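Uric acid degradation bifunctional protein PucL (Bacillus subtilis, PDB 6A4M) catalyses the oxidation of urate and, as a bifunctional protein, probably also the decarboxylation of a later intermediate of uric acid breakdown. Local coordinates at residues K5-Y11 with V37-C43; R12-L18 with G31-V37; I112-M117 with V131-S135; T259-F263 with T298-E302. One frame throughout, in Å; residues are numbered along the deposited sequence.

All four contacts are antiparallel and belong to one curved sheet, of the kind found in the tunnelling (T-fold) domains of urate oxidases. Interactions 1 and 2 hold the same two strands, 3-13 and 36-45, and share Val37: interaction 1, partly buried, turns valines, alanine and cysteine toward helices, whereas interaction 2 lies at the surface, where backbone and amide hydrogen bonds hold irregular chains. Interaction 3, also at the surface, adds a salt bridge between its own two segments; it touches interaction 1 through Gly38 and Ile112 and interaction 2 through Val36 and Phe132. Interaction 4, partly buried, lies on the opposite side of the chain's centre, about 28 Å from interaction 1 between centres, and sets an apolar face against a helix.

Interaction 1: residues K5-Y11 with V37-C43; sequences KGNVFAY and VGVDVTC
Residues 5-11 and 37-43 are extended, neighbouring antiparallel strands, the axes of the two segments 4.6 Å apart at 149°. Lys5 pairs with Cys43: Lys5 N donates to Cys43 O (3.0 Å) and Cys43 N to Lys5 O (2.8 Å). The Lys5 side chain (chi1 t, chi2 p) leads away, and NZ hydrogen-bonds Thr65 OG1 on helix 64-78. A beta bulge shifts the register by one: Gly6 lies nearest Thr42, and Asn7 adopts positive phi and psi (53/42), a conformation asparagine tolerates well. Pairing resumes at Val8: Val8 N reaches Val41 O at 3.0 Å, Val41 N reaches Val8 O at 2.9 Å, and the CB atoms of Val8 and Val41 are 4.1 Å apart. Phe9 faces Asp40 in a non-hydrogen-bonded pair. Ala10 N to Val39 O and Val39 N to Ala10 O both measure 2.9 Å, and Ala10 CB meets Val39 CG1 at 4.2 Å. Tyr11 lies opposite Gly38, its CD1 3.6 Å from Gly38 CA; a CB on Gly38 would clash with this ring. Val8, Ala10, Val39, Val41 and Cys43 share the face packed by helices 64-78 and 84-98, as in a T-fold. Backbone bonds thus set the register; compact apolar side chains suit helix packing.

Interaction 2: residues R12-L18 with G31-V37; sequences RTYLKPL and GRDNTVV
Two antiparallel strands of the T-fold sheet fray here into irregular chains, residues 12-18 and 31-37, that stay bonded. Arg12 pairs with Val37: Arg12 N donates to Val37 O (2.8 Å) and Val37 N to Arg12 O (2.9 Å). Past the Thr13-Val36 pair, Tyr14 (49/51) and Asn34 (56/35) take positive phi and psi. Tyr14 N still reaches Thr35 O at 2.8 Å; Leu15 N to Asn34 O is weak at 3.2 Å. Asn34 (chi1 m) bridges the gap, its ND2 donating to Lys16 O at 3.0 Å and also to Thr82 O. A single bridge follows, Leu18 N to Arg32 O (2.8 Å) and Arg32 N to Leu18 O (2.9 Å). The ends of Arg32 and Asp33 form salt bridges with Glu222 and Arg129, respectively. Gly31 (120/-177) has a conformation that calls for glycine. The CA-to-CB bonds of Leu15 and Leu18 point toward residues 31-37; Leu15 CD2 lies 4.1 Å from Val37 CG2, and Leu18 CD2 lies over one face of the Arg32 guanidinium.

Interaction 3: residues I112-M117 with V131-S135; sequences IPFEAM and VFRRS
Strand 131-134 lies antiparallel to strand 114-117, the axes of the two segments 4.3 Å apart at 139°, a strongly twisted pairing. Val131 O accepts from Met117 N at 3.0 Å, and Val131 CG1 meets Met117 CB at 4.2 Å. Phe132 (chi1 m) stands opposite Ala116 in a non-hydrogen-bonded pair; the small methyl leaves room for the ring, with Ala116 CB 3.8 Å from Phe132 CE2, while Phe132 CB lies 4.1 Å from Phe114 CB. On this face Phe114 and Phe132 also touch Val36 of strand 36-45. Arg133 makes the hydrogen-bonded pair with Glu115: Arg133 N to Glu115 O is 2.8 Å and Glu115 N to Arg133 O is 2.9 Å. With chi1 and chi2 t and chi3 p, Arg133 NE lies 3.1 Å and Arg133 NH2 3.2 Å from Glu115 OE1, a salt bridge, with Met117 SD over one guanidinium face. Arg134 pairs with Phe114, whose CE1 lies 3.8 Å from Arg134 CB, and sets its guanidinium over Ile112 CG2. Ser135 N donates to Pro113 O at 2.9 Å. Ala116 and two phenylalanines thus pack on one face, which also carries Arg134; on the other, the more exposed Arg133 is neutralised by Glu115.

Interaction 4: residues T259-F263 with T298-E302; sequences TDVSF and TVTRE
Strands 260-263 and 298-300 run nearly antiparallel (168°), with 4.5 Å between the axes of the two segments. The chain turns a corner at Thr259 (phi/psi -88/-44) before extending. Val261 and Val299 form the hydrogen-bonded pair, Val261 N to Val299 O and Val299 N to Val261 O both 2.9 Å. Next to it Ser262 and Thr298 make a non-hydrogen-bonded pair with CA atoms 4.0 Å apart, and Thr298 CA approaches Val261 O at 3.3 Å. Beyond Thr300 the chain bends into Arg301 (-62/-49). Val261 and Val299, both chi1 t, share one face; Phe263 (chi1 m) brings CE1 to 4.2 Å from Val299 CG2. Asp260, Ser262, Thr298 and Thr300 occupy the other face, with Ser262 OG 3.1 Å from Thr298 CG2. The Arg301 guanidinium is held by Leu252 O and Leu258 O. The pairing thus divides by polarity: valines and a phenylalanine form the apolar face, where Val261 and Phe263 meet helix 240-254 as in a T-fold, while hydroxyls and a carboxylate suit the less buried face.

Interaction 1: residues K5-Y11 with V37-C43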
# COMPACT_ATOMS: atom_id res chain seq x y z
N LYS A 5 18.51 6.86 -9.35
CA LYS A 5 17.92 8.10 -8.87
C LYS A 5 16.90 7.82 -7.77
O LYS A 5 16.09 6.90 -7.91
CB LYS A 5 17.23 8.85 -10.02
CG LYS A 5 17.17 10.36 -9.83
CD LYS A 5 18.51 10.99 -10.14
CE LYS A 5 18.47 12.50 -10.16
NZ LYS A 5 19.81 13.02 -10.56
N GLY A 6 16.95 8.61 -6.70
CA GLY A 6 15.97 8.55 -5.61
C GLY A 6 15.24 9.87 -5.46
O GLY A 6 15.66 10.88 -6.03
N ASN A 7 14.15 9.86 -4.68
CA ASN A 7 13.27 11.02 -4.47
C ASN A 7 12.77 11.64 -5.79
O ASN A 7 12.72 12.86 -5.94
CB ASN A 7 13.96 12.09 -3.59
CG ASN A 7 13.84 11.79 -2.10
OD1 ASN A 7 13.16 10.86 -1.67
ND2 ASN A 7 14.52 12.60 -1.29
N VAL A 8 12.40 10.78 -6.73
CA VAL A 8 11.82 11.23 -7.99
C VAL A 8 10.31 11.36 -7.79
O VAL A 8 9.56 10.41 -7.98
CB VAL A 8 12.16 10.29 -9.16
CG1 VAL A 8 11.56 10.81 -10.47
CG2 VAL A 8 13.67 10.14 -9.28
N PHE A 9 9.89 12.56 -7.38
CA PHE A 9 8.47 12.88 -7.22
C PHE A 9 7.85 13.08 -8.59
O PHE A 9 8.43 13.75 -9.46
CB PHE A 9 8.27 14.17 -6.41
CG PHE A 9 8.48 14.01 -4.93
CD1 PHE A 9 9.77 13.94 -4.39
CD2 PHE A 9 7.39 13.95 -4.06
CE1 PHE A 9 9.96 13.80 -3.02
CE2 PHE A 9 7.58 13.82 -2.69
CZ PHE A 9 8.87 13.75 -2.17
N ALA A 10 6.67 12.50 -8.78
CA ALA A 10 5.90 12.68 -10.01
C ALA A 10 4.42 12.73 -9.67
O ALA A 10 3.90 11.79 -9.06
CB ALA A 10 6.20 11.55 -10.98
N TYR A 11 3.75 13.82 -10.05
CA TYR A 11 2.31 13.97 -9.87
C TYR A 11 1.62 13.95 -11.23
O TYR A 11 2.05 14.66 -12.15
CB TYR A 11 1.99 15.29 -9.16
CG TYR A 11 2.66 15.42 -7.81
CD1 TYR A 11 2.11 14.83 -6.68
CD2 TYR A 11 3.85 16.14 -7.66
CE1 TYR A 11 2.72 14.94 -5.44
CE2 TYR A 11 4.47 16.26 -6.43
CZ TYR A 11 3.90 15.66 -5.31
OH TYR A 11 4.50 15.76 -4.08
N VAL A 37 -2.93 11.96 -8.77
CA VAL A 37 -2.14 10.84 -8.30
C VAL A 37 -0.72 11.35 -8.09
O VAL A 37 -0.18 12.08 -8.92
CB VAL A 37 -2.16 9.68 -9.32
CG1 VAL A 37 -1.18 8.58 -8.94
CG2 VAL A 37 -3.57 9.13 -9.46
N GLY A 38 -0.12 10.96 -6.96
CA GLY A 38 1.26 11.30 -6.66
C GLY A 38 2.02 10.03 -6.35
O GLY A 38 1.50 9.14 -5.69
N VAL A 39 3.26 9.96 -6.85
CA VAL A 39 4.12 8.82 -6.59
C VAL A 39 5.56 9.28 -6.39
O VAL A 39 6.01 10.26 -6.99
CB VAL A 39 4.03 7.75 -7.70
CG1 VAL A 39 4.63 8.25 -9.01
CG2 VAL A 39 4.69 6.45 -7.26
N ASP A 40 6.28 8.55 -5.54
CA ASP A 40 7.66 8.83 -5.21
C ASP A 40 8.50 7.65 -5.68
O ASP A 40 8.51 6.59 -5.04
CB ASP A 40 7.79 9.03 -3.71
CG ASP A 40 8.99 9.84 -3.35
OD1 ASP A 40 10.12 9.35 -3.53
OD2 ASP A 40 8.78 10.99 -2.92
N VAL A 41 9.19 7.83 -6.81
CA VAL A 41 9.92 6.75 -7.44
C VAL A 41 11.37 6.72 -6.97
O VAL A 41 12.03 7.77 -6.90
CB VAL A 41 9.88 6.83 -8.98
CG1 VAL A 41 10.65 5.68 -9.61
CG2 VAL A 41 8.43 6.84 -9.46
N THR A 42 11.84 5.53 -6.62
CA THR A 42 13.25 5.22 -6.47
C THR A 42 13.61 4.25 -7.60
O THR A 42 12.89 3.26 -7.82
CB THR A 42 13.54 4.57 -5.10
OG1 THR A 42 13.00 5.37 -4.05
CG2 THR A 42 15.05 4.40 -4.88
N CYS A 43 14.69 4.53 -8.32
CA CYS A 43 15.13 3.71 -9.44
C CYS A 43 16.58 3.28 -9.26
O CYS A 43 17.44 4.12 -9.01
CB CYS A 43 14.97 4.48 -10.75
SG CYS A 43 15.33 3.48 -12.21

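Interaction 2: residues R12-L18 with G31-V37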
# COMPACT_ATOMS: atom_id res chain seq x y z
N ARG A 12 0.56 13.15 -11.37
CA ARG A 12 -0.20 13.05 -12.61
C ARG A 12 -1.66 13.42 -12.34
O ARG A 12 -2.31 12.80 -11.50
CB ARG A 12 -0.10 11.62 -13.15
CG ARG A 12 -1.01 11.25 -14.32
CD ARG A 12 -0.65 11.96 -15.61
NE ARG A 12 -1.73 11.82 -16.59
CZ ARG A 12 -1.94 10.77 -17.39
NH1 ARG A 12 -1.14 9.70 -17.38
NH2 ARG A 12 -2.97 10.79 -18.23
N THR A 13 -2.16 14.43 -13.05
CA THR A 13 -3.59 14.72 -13.06
C THR A 13 -4.30 13.89 -14.14
O THR A 13 -3.71 13.56 -15.17
CB THR A 13 -3.88 16.22 -13.31
OG1 THR A 13 -3.17 16.68 -14.47
CG2 THR A 13 -3.48 17.05 -12.10
N TYR A 14 -5.56 13.55 -13.87
CA TYR A 14 -6.43 12.82 -14.80
C TYR A 14 -5.82 11.56 -15.42
O TYR A 14 -5.85 11.37 -16.63
CB TYR A 14 -6.96 13.78 -15.87
CG TYR A 14 -7.71 14.94 -15.26
CD1 TYR A 14 -8.95 14.74 -14.67
CD2 TYR A 14 -7.15 16.22 -15.22
CE1 TYR A 14 -9.64 15.79 -14.08
CE2 TYR A 14 -7.83 17.27 -14.63
CZ TYR A 14 -9.07 17.05 -14.06
OH TYR A 14 -9.75 18.09 -13.46
N LEU A 15 -5.28 10.71 -14.55
CA LEU A 15 -4.90 9.35 -14.93
C LEU A 15 -6.19 8.55 -15.18
O LEU A 15 -7.25 8.91 -14.66
CB LEU A 15 -4.06 8.70 -13.82
CG LEU A 15 -3.39 7.35 -14.06
CD1 LEU A 15 -2.15 7.51 -14.92
CD2 LEU A 15 -3.03 6.67 -12.75
N LYS A 16 -6.09 7.50 -15.99
CA LYS A 16 -7.26 6.67 -16.30
C LYS A 16 -7.88 6.13 -15.00
O LYS A 16 -7.17 5.56 -14.19
CB LYS A 16 -6.89 5.51 -17.22
CG LYS A 16 -8.09 4.84 -17.87
CD LYS A 16 -7.74 3.47 -18.43
CE LYS A 16 -8.93 2.85 -19.15
NZ LYS A 16 -8.90 1.36 -19.13
N PRO A 17 -9.20 6.35 -14.79
CA PRO A 17 -9.83 5.86 -13.55
C PRO A 17 -9.79 4.34 -13.39
O PRO A 17 -9.95 3.62 -14.37
CB PRO A 17 -11.29 6.33 -13.68
CG PRO A 17 -11.27 7.44 -14.66
CD PRO A 17 -10.14 7.15 -15.61
N LEU A 18 -9.57 3.87 -12.16
CA LEU A 18 -9.69 2.45 -11.84
C LEU A 18 -11.17 2.15 -11.58
O LEU A 18 -11.72 2.60 -10.57
CB LEU A 18 -8.84 2.09 -10.62
CG LEU A 18 -8.89 0.65 -10.07
CD1 LEU A 18 -8.59 -0.38 -11.14
CD2 LEU A 18 -7.92 0.51 -8.91
N GLY A 31 -13.37 1.46 -6.48
CA GLY A 31 -12.51 2.01 -7.52
C GLY A 31 -11.86 3.32 -7.11
O GLY A 31 -12.04 3.78 -5.98
N ARG A 32 -11.12 3.91 -8.05
CA ARG A 32 -10.43 5.18 -7.85
C ARG A 32 -10.68 6.08 -9.05
O ARG A 32 -10.46 5.66 -10.19
CB ARG A 32 -8.91 4.96 -7.71
CG ARG A 32 -8.46 4.10 -6.54
CD ARG A 32 -6.99 3.71 -6.70
NE ARG A 32 -6.58 2.68 -5.73
CZ ARG A 32 -5.49 1.90 -5.85
NH1 ARG A 32 -4.67 1.99 -6.89
NH2 ARG A 32 -5.23 1.01 -4.90
N ASP A 33 -11.13 7.31 -8.81
CA ASP A 33 -11.28 8.30 -9.88
C ASP A 33 -9.94 8.69 -10.51
O ASP A 33 -9.90 9.04 -11.69
CB ASP A 33 -12.03 9.55 -9.38
CG ASP A 33 -13.53 9.31 -9.17
OD1 ASP A 33 -14.07 8.28 -9.64
OD2 ASP A 33 -14.17 10.16 -8.52
N ASN A 34 -8.85 8.63 -9.73
CA ASN A 34 -7.50 8.97 -10.18
C ASN A 34 -7.39 10.39 -10.76
O ASN A 34 -6.62 10.63 -11.69
CB ASN A 34 -6.97 7.90 -11.17
CG ASN A 34 -6.52 6.61 -10.50
OD1 ASN A 34 -6.28 6.55 -9.29
ND2 ASN A 34 -6.37 5.56 -11.31
N THR A 35 -8.16 11.32 -10.20
CA THR A 35 -8.17 12.72 -10.64
C THR A 35 -6.81 13.38 -10.41
O THR A 35 -6.36 14.17 -11.23
CB THR A 35 -9.25 13.53 -9.91
OG1 THR A 35 -10.52 12.88 -10.07
CG2 THR A 35 -9.34 14.95 -10.45
N VAL A 36 -6.20 13.07 -9.27
CA VAL A 36 -4.82 13.45 -9.00
C VAL A 36 -4.12 12.29 -8.28
O VAL A 36 -4.65 11.70 -7.34
CB VAL A 36 -4.72 14.78 -8.21
CG1 VAL A 36 -5.51 14.74 -6.91
CG2 VAL A 36 -3.26 15.15 -7.95
N VAL A 37 -2.93 11.96 -8.77
CA VAL A 37 -2.14 10.84 -8.30
C VAL A 37 -0.72 11.35 -8.09
O VAL A 37 -0.18 12.08 -8.92
CB VAL A 37 -2.16 9.68 -9.32
CG1 VAL A 37 -1.18 8.58 -8.94
CG2 VAL A 37 -3.57 9.13 -9.46

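Interaction 3: residues I112-M117 with V131-S135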
# COMPACT_ATOMS: atom_id res chain seq x y z
N ILE A 112 1.64 8.92 -2.86
CA ILE A 112 1.33 10.13 -2.11
C ILE A 112 -0.20 10.21 -2.14
O ILE A 112 -0.77 10.66 -3.13
CB ILE A 112 1.98 11.38 -2.73
CG1 ILE A 112 3.50 11.28 -2.63
CG2 ILE A 112 1.49 12.65 -2.02
CD1 ILE A 112 4.25 12.25 -3.52
N PRO A 113 -0.88 9.74 -1.06
CA PRO A 113 -2.33 9.60 -1.14
C PRO A 113 -3.06 10.94 -1.13
O PRO A 113 -2.71 11.82 -0.34
CB PRO A 113 -2.69 8.77 0.11
CG PRO A 113 -1.47 8.72 0.96
CD PRO A 113 -0.38 9.52 0.30
N PHE A 114 -4.05 11.08 -2.01
CA PHE A 114 -4.91 12.25 -2.06
C PHE A 114 -6.34 11.85 -1.72
O PHE A 114 -6.84 10.87 -2.27
CB PHE A 114 -4.82 12.93 -3.42
CG PHE A 114 -3.51 13.62 -3.66
CD1 PHE A 114 -3.28 14.89 -3.13
CD2 PHE A 114 -2.50 13.01 -4.40
CE1 PHE A 114 -2.07 15.53 -3.34
CE2 PHE A 114 -1.29 13.65 -4.61
CZ PHE A 114 -1.07 14.91 -4.08
N GLU A 115 -6.97 12.61 -0.83
CA GLU A 115 -8.30 12.28 -0.30
C GLU A 115 -9.27 13.43 -0.61
O GLU A 115 -9.06 14.55 -0.15
CB GLU A 115 -8.23 12.07 1.21
CG GLU A 115 -7.33 10.93 1.66
CD GLU A 115 -7.16 10.84 3.18
OE1 GLU A 115 -7.46 11.83 3.89
OE2 GLU A 115 -6.72 9.78 3.67
N ALA A 116 -10.33 13.13 -1.36
CA ALA A 116 -11.31 14.15 -1.77
C ALA A 116 -12.01 14.78 -0.56
O ALA A 116 -12.37 14.08 0.39
CB ALA A 116 -12.34 13.56 -2.72
N MET A 117 -12.20 16.10 -0.62
CA MET A 117 -12.75 16.88 0.49
C MET A 117 -14.21 17.24 0.24
O MET A 117 -14.69 17.14 -0.90
CB MET A 117 -11.92 18.15 0.69
CG MET A 117 -10.49 17.89 1.15
SD MET A 117 -10.38 17.17 2.80
CE MET A 117 -10.78 18.59 3.81
N VAL A 131 -11.12 19.50 -5.02
CA VAL A 131 -10.30 19.77 -3.83
C VAL A 131 -9.92 18.47 -3.12
O VAL A 131 -10.79 17.68 -2.76
CB VAL A 131 -11.02 20.71 -2.84
CG1 VAL A 131 -10.10 21.10 -1.69
CG2 VAL A 131 -11.53 21.96 -3.56
N PHE A 132 -8.62 18.27 -2.91
CA PHE A 132 -8.09 17.06 -2.28
C PHE A 132 -7.11 17.39 -1.16
O PHE A 132 -6.27 18.28 -1.30
CB PHE A 132 -7.36 16.19 -3.32
CG PHE A 132 -8.25 15.68 -4.41
CD1 PHE A 132 -8.48 16.45 -5.55
CD2 PHE A 132 -8.84 14.43 -4.32
CE1 PHE A 132 -9.30 15.98 -6.57
CE2 PHE A 132 -9.66 13.95 -5.34
CZ PHE A 132 -9.89 14.73 -6.47
N ARG A 133 -7.23 16.68 -0.04
CA ARG A 133 -6.20 16.69 1.00
C ARG A 133 -5.02 15.82 0.55
O ARG A 133 -5.24 14.76 -0.03
CB ARG A 133 -6.75 16.17 2.34
CG ARG A 133 -5.67 15.89 3.40
CD ARG A 133 -6.24 15.80 4.81
NE ARG A 133 -7.31 14.79 4.88
CZ ARG A 133 -8.59 15.01 5.21
NH1 ARG A 133 -9.05 16.21 5.56
NH2 ARG A 133 -9.42 13.98 5.21
N ARG A 134 -3.80 16.29 0.80
CA ARG A 134 -2.60 15.45 0.71
C ARG A 134 -2.46 14.76 2.07
O ARG A 134 -2.28 15.42 3.09
CB ARG A 134 -1.37 16.29 0.28
CG ARG A 134 -0.02 16.05 0.98
CD ARG A 134 0.52 14.64 0.89
NE ARG A 134 1.99 14.62 0.88
CZ ARG A 134 2.76 13.62 1.32
NH1 ARG A 134 2.25 12.50 1.86
NH2 ARG A 134 4.08 13.74 1.24
N SER A 135 -2.58 13.43 2.06
CA SER A 135 -2.61 12.64 3.30
C SER A 135 -1.22 12.21 3.74
O SER A 135 -0.38 11.85 2.92
CB SER A 135 -3.50 11.41 3.14
OG SER A 135 -3.60 10.69 4.36

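Interaction 4: residues T259-F263 with T298-E302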
# COMPACT_ATOMS: atom_id res chain seq x y z
N THR A 259 -0.66 -15.31 -3.10
CA THR A 259 0.09 -16.47 -2.61
C THR A 259 0.36 -16.36 -1.11
O THR A 259 0.22 -17.34 -0.38
CB THR A 259 1.43 -16.60 -3.36
OG1 THR A 259 1.18 -16.69 -4.77
CG2 THR A 259 2.20 -17.84 -2.90
N ASP A 260 0.77 -15.17 -0.67
CA ASP A 260 1.11 -14.94 0.73
C ASP A 260 0.96 -13.46 1.11
O ASP A 260 0.97 -12.59 0.25
CB ASP A 260 2.53 -15.42 1.04
CG ASP A 260 3.55 -14.95 0.01
OD1 ASP A 260 3.75 -13.72 -0.13
OD2 ASP A 260 4.15 -15.81 -0.67
N VAL A 261 0.81 -13.22 2.42
CA VAL A 261 0.67 -11.88 2.99
C VAL A 261 1.69 -11.74 4.12
O VAL A 261 1.66 -12.53 5.07
CB VAL A 261 -0.75 -11.65 3.54
CG1 VAL A 261 -0.98 -10.19 3.90
CG2 VAL A 261 -1.80 -12.10 2.52
N SER A 262 2.58 -10.75 4.02
CA SER A 262 3.60 -10.51 5.05
C SER A 262 3.24 -9.32 5.93
O SER A 262 2.49 -8.44 5.51
CB SER A 262 4.97 -10.30 4.42
OG SER A 262 5.35 -11.44 3.68
N PHE A 263 3.78 -9.32 7.14
CA PHE A 263 3.46 -8.32 8.15
C PHE A 263 4.74 -7.86 8.84
O PHE A 263 5.54 -8.69 9.24
CB PHE A 263 2.52 -8.90 9.21
CG PHE A 263 1.15 -9.25 8.69
CD1 PHE A 263 0.92 -10.47 8.07
CD2 PHE A 263 0.10 -8.35 8.83
CE1 PHE A 263 -0.35 -10.79 7.58
CE2 PHE A 263 -1.17 -8.67 8.35
CZ PHE A 263 -1.39 -9.89 7.73
N THR A 298 4.85 -14.00 7.86
CA THR A 298 4.10 -14.12 6.61
C THR A 298 3.14 -15.30 6.69
O THR A 298 3.54 -16.41 7.04
CB THR A 298 5.01 -14.25 5.36
OG1 THR A 298 5.18 -15.63 5.00
CG2 THR A 298 6.39 -13.60 5.58
N VAL A 299 1.86 -15.05 6.39
CA VAL A 299 0.84 -16.09 6.28
C VAL A 299 0.79 -16.53 4.82
O VAL A 299 0.49 -15.72 3.94
CB VAL A 299 -0.55 -15.56 6.72
CG1 VAL A 299 -1.58 -16.69 6.69
CG2 VAL A 299 -0.47 -14.95 8.11
N THR A 300 1.11 -17.80 4.58
CA THR A 300 1.12 -18.37 3.22
C THR A 300 -0.23 -19.03 2.88
O THR A 300 -1.13 -19.08 3.72
CB THR A 300 2.30 -19.34 3.02
OG1 THR A 300 2.52 -19.56 1.62
CG2 THR A 300 2.06 -20.69 3.71
N ARG A 301 -0.34 -19.54 1.65
CA ARG A 301 -1.58 -20.18 1.16
C ARG A 301 -1.94 -21.43 1.97
O ARG A 301 -3.09 -21.59 2.40
CB ARG A 301 -1.45 -20.55 -0.32
CG ARG A 301 -2.79 -20.73 -1.03
CD ARG A 301 -3.42 -19.38 -1.38
NE ARG A 301 -4.85 -19.33 -1.07
CZ ARG A 301 -5.59 -18.22 -1.04
NH1 ARG A 301 -5.07 -17.02 -1.31
NH2 ARG A 301 -6.88 -18.31 -0.73
N GLU A 302 -0.95 -22.30 2.17
CA GLU A 302 -1.10 -23.52 2.99
C GLU A 302 -1.64 -23.26 4.40
O GLU A 302 -2.43 -24.05 4.91
CB GLU A 302 0.23 -24.27 3.08